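PDB 1XP4: D-alanyl-D-alanine carboxypeptidase from Streptococcus pneumoniae R6, which probably removes the terminal D-alanine from peptidoglycan precursor peptides as a serine-type carboxypeptidase of the penicillin-binding protein class. Local coordinates for residues Ala13-Ile18 with Val250-His255. Numbering follows the deposited sequence.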
ATOM      1  N   ALA A  13       9.572  10.598  15.634  1.00 18.88           N
ATOM      2  CA  ALA A  13      10.937  11.050  15.395  1.00 18.17           C
ATOM      3  C   ALA A  13      11.299  10.898  13.919  1.00 18.87           C
ATOM      4  O   ALA A  13      12.252  10.195  13.556  1.00 20.88           O
ATOM      5  CB  ALA A  13      11.898  10.259  16.265  1.00 14.55           C
ATOM      6  N   ALA A  14      10.517  11.562  13.077  1.00 18.41           N
ATOM      7  CA  ALA A  14      10.709  11.537  11.631  1.00 20.77           C
ATOM      8  C   ALA A  14      10.191  12.874  11.118  1.00 21.39           C
ATOM      9  O   ALA A  14       9.315  13.471  11.742  1.00 21.97           O
ATOM     10  CB  ALA A  14       9.918  10.390  11.016  1.00 18.63           C
ATOM     11  N   LYS A  15      10.725  13.349   9.997  1.00 20.21           N
ATOM     12  CA  LYS A  15      10.289  14.632   9.463  1.00 19.78           C
ATOM     13  C   LYS A  15       8.892  14.581   8.878  1.00 18.49           C
ATOM     14  O   LYS A  15       8.150  15.555   8.971  1.00 20.04           O
ATOM     15  CB  LYS A  15      11.262  15.136   8.395  1.00 22.21           C
ATOM     16  CG  LYS A  15      12.647  15.416   8.921  1.00 27.29           C
ATOM     17  CD  LYS A  15      13.397  16.406   8.042  1.00 29.95           C
ATOM     18  CE  LYS A  15      14.823  16.623   8.557  1.00 32.52           C
ATOM     19  NZ  LYS A  15      14.852  17.038   9.994  1.00 32.52           N
ATOM     20  N   HIS A  16       8.529  13.446   8.290  1.00 15.20           N
ATOM     21  CA  HIS A  16       7.218  13.300   7.663  1.00 15.12           C
ATOM     22  C   HIS A  16       6.670  11.916   7.884  1.00 14.93           C
ATOM     23  O   HIS A  16       7.411  10.937   7.821  1.00 16.19           O
ATOM     24  CB  HIS A  16       7.328  13.520   6.159  1.00 15.42           C
ATOM     25  CG  HIS A  16       8.025  14.785   5.791  1.00 19.57           C
ATOM     26  ND1 HIS A  16       7.391  16.009   5.793  1.00 20.98           N
ATOM     27  CD2 HIS A  16       9.314  15.026   5.455  1.00 18.30           C
ATOM     28  CE1 HIS A  16       8.262  16.950   5.473  1.00 22.16           C
ATOM     29  NE2 HIS A  16       9.436  16.380   5.264  1.00 22.12           N
ATOM     30  N   ALA A  17       5.366  11.821   8.112  1.00 14.03           N
ATOM     31  CA  ALA A  17       4.765  10.517   8.326  1.00 13.81           C
ATOM     32  C   ALA A  17       3.248  10.564   8.309  1.00 13.82           C
ATOM     33  O   ALA A  17       2.644  11.611   8.546  1.00 15.14           O
ATOM     34  CB  ALA A  17       5.255   9.934   9.654  1.00 12.10           C
ATOM     35  N   ILE A  18       2.646   9.417   8.017  1.00 11.81           N
ATOM     36  CA  ILE A  18       1.196   9.285   8.008  1.00 13.07           C
ATOM     37  C   ILE A  18       0.876   7.812   8.195  1.00 14.05           C
ATOM     38  O   ILE A  18       1.612   6.941   7.730  1.00 15.61           O
ATOM     39  CB  ILE A  18       0.563   9.760   6.678  1.00 14.08           C
ATOM     40  CG1 ILE A  18      -0.959   9.850   6.839  1.00 11.71           C
ATOM     41  CG2 ILE A  18       0.903   8.784   5.551  1.00 13.24           C
ATOM     42  CD1 ILE A  18      -1.678  10.465   5.652  1.00 10.25           C
ATOM     43  N   VAL A 250       6.883   6.281   7.235  1.00 15.42           N
ATOM     44  CA  VAL A 250       7.803   7.133   7.980  1.00 15.46           C
ATOM     45  C   VAL A 250       8.932   7.575   7.009  1.00 16.09           C
ATOM     46  O   VAL A 250       9.780   6.784   6.654  1.00 17.99           O
ATOM     47  CB  VAL A 250       8.401   6.263   9.113  1.00 15.01           C
ATOM     48  CG1 VAL A 250       9.755   6.811   9.593  1.00 14.94           C
ATOM     49  CG2 VAL A 250       7.490   6.138  10.316  1.00 13.36           C
ATOM     50  N   LEU A 251       8.955   8.867   6.556  1.00 14.82           N
ATOM     51  CA  LEU A 251      10.068   9.233   5.632  1.00 15.44           C
ATOM     52  C   LEU A 251      10.812  10.519   5.943  1.00 16.20           C
ATOM     53  O   LEU A 251      10.885  11.425   5.124  1.00 18.49           O
ATOM     54  CB  LEU A 251       9.624   9.411   4.179  1.00 11.63           C
ATOM     55  CG  LEU A 251       8.153   9.224   3.888  1.00 10.56           C
ATOM     56  CD1 LEU A 251       7.540  10.455   3.243  1.00 12.44           C
ATOM     57  CD2 LEU A 251       7.958   8.114   2.880  1.00  9.67           C
ATOM     58  N   ASN A 252      11.292  10.603   7.179  1.00 17.55           N
ATOM     59  CA  ASN A 252      12.674  10.940   7.278  1.00 15.60           C
ATOM     60  C   ASN A 252      13.102  10.820   8.722  1.00 13.08           C
ATOM     61  O   ASN A 252      13.047  11.765   9.501  1.00 14.38           O
ATOM     62  CB  ASN A 252      12.831  12.368   6.840  1.00 15.74           C
ATOM     63  CG  ASN A 252      14.267  12.547   6.460  1.00 16.32           C
ATOM     64  OD1 ASN A 252      14.605  13.348   5.572  1.00 16.22           O
ATOM     65  ND2 ASN A 252      15.119  11.725   7.061  1.00 18.07           N
ATOM     66  N   ALA A 253      13.447   9.563   9.140  1.00 12.72           N
ATOM     67  CA  ALA A 253      13.505   9.260  10.536  1.00 11.87           C
ATOM     68  C   ALA A 253      14.705   9.934  11.070  1.00 11.39           C
ATOM     69  O   ALA A 253      15.722   9.984  10.420  1.00 11.77           O
ATOM     70  CB  ALA A 253      13.623   7.758  10.745  1.00 11.00           C
ATOM     71  N   ASP A 254      14.567  10.482  12.265  1.00 20.00           N
ATOM     72  CA  ASP A 254      15.731  11.246  12.629  1.00 20.00           C
ATOM     73  C   ASP A 254      16.828  10.284  12.862  1.00 20.00           C
ATOM     74  O   ASP A 254      16.625   9.168  13.328  1.00 20.00           O
ATOM     75  CB  ASP A 254      15.486  12.073  13.898  1.00 20.00           C
ATOM     76  CG  ASP A 254      14.369  13.073  13.664  1.00 20.00           C
ATOM     77  OD1 ASP A 254      14.134  13.406  12.510  1.00 20.00           O
ATOM     78  OD2 ASP A 254      13.681  13.412  14.611  1.00 20.00           O
ATOM     79  N   HIS A 255      18.020  10.704  12.467  1.00 20.00           N
ATOM     80  CA  HIS A 255      19.073   9.745  12.489  1.00 20.00           C
ATOM     81  C   HIS A 255      19.571   9.650  13.927  1.00 20.00           C
ATOM     82  O   HIS A 255      19.857  10.627  14.594  1.00 20.00           O
ATOM     83  CB  HIS A 255      20.166  10.219  11.524  1.00 20.00           C
ATOM     84  CG  HIS A 255      21.419   9.404  11.717  1.00 20.00           C
ATOM     85  ND1 HIS A 255      21.642   8.244  11.067  1.00 20.00           N
ATOM     86  CD2 HIS A 255      22.478   9.622  12.604  1.00 20.00           C
ATOM     87  CE1 HIS A 255      22.843   7.821  11.492  1.00 20.00           C
ATOM     88  NE2 HIS A 255      23.370   8.630  12.407  1.00 20.00           N
TER
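Three backbone hydrogen bonds join residues 13-18 to residues 250-255. Asp254 N donates to Ala13 O over 2.7 Å, almost straight at 170°, and Lys15 N to Asn252 O over 2.9 Å; in both the donor stands above the carbonyl plane. By contrast, Leu251 N lies in the plane of the His16 carbonyl, also 2.9 Å from His16 O. Between the first two, Ala14 and Ala253 form a single bridge, their CA atoms 3.8 Å apart. Ala17 and Val250 are an antiparallel non-hydrogen-bonded pair, where strand 17-21 runs beside strand 244-253 in the antiparallel five-stranded sheet of the penicillin-binding protein/beta-lactamase fold; the backbone of 250-255 turns a corner at Asn252. On the sheet face shared by Ala17 and Val250, Val250 CG1, anti to its backbone N, reaches Ala14 CB at 3.9 Å. The Lys15 chain runs alongside Asn252, CB against CB at 3.5 Å. Lys15 NZ remains 4.5 Å from Asp254 OD1, too far for a salt bridge, so any attraction is probably modest. The His16 ring turns an edge to Leu251 O, while its ND1 is hydrogen-bonded to Asp32 O. Leu251 itself packs against Val37, Ile42 and Ala170, its side chain about 10 Å from that of Ser41, the predicted nucleophile.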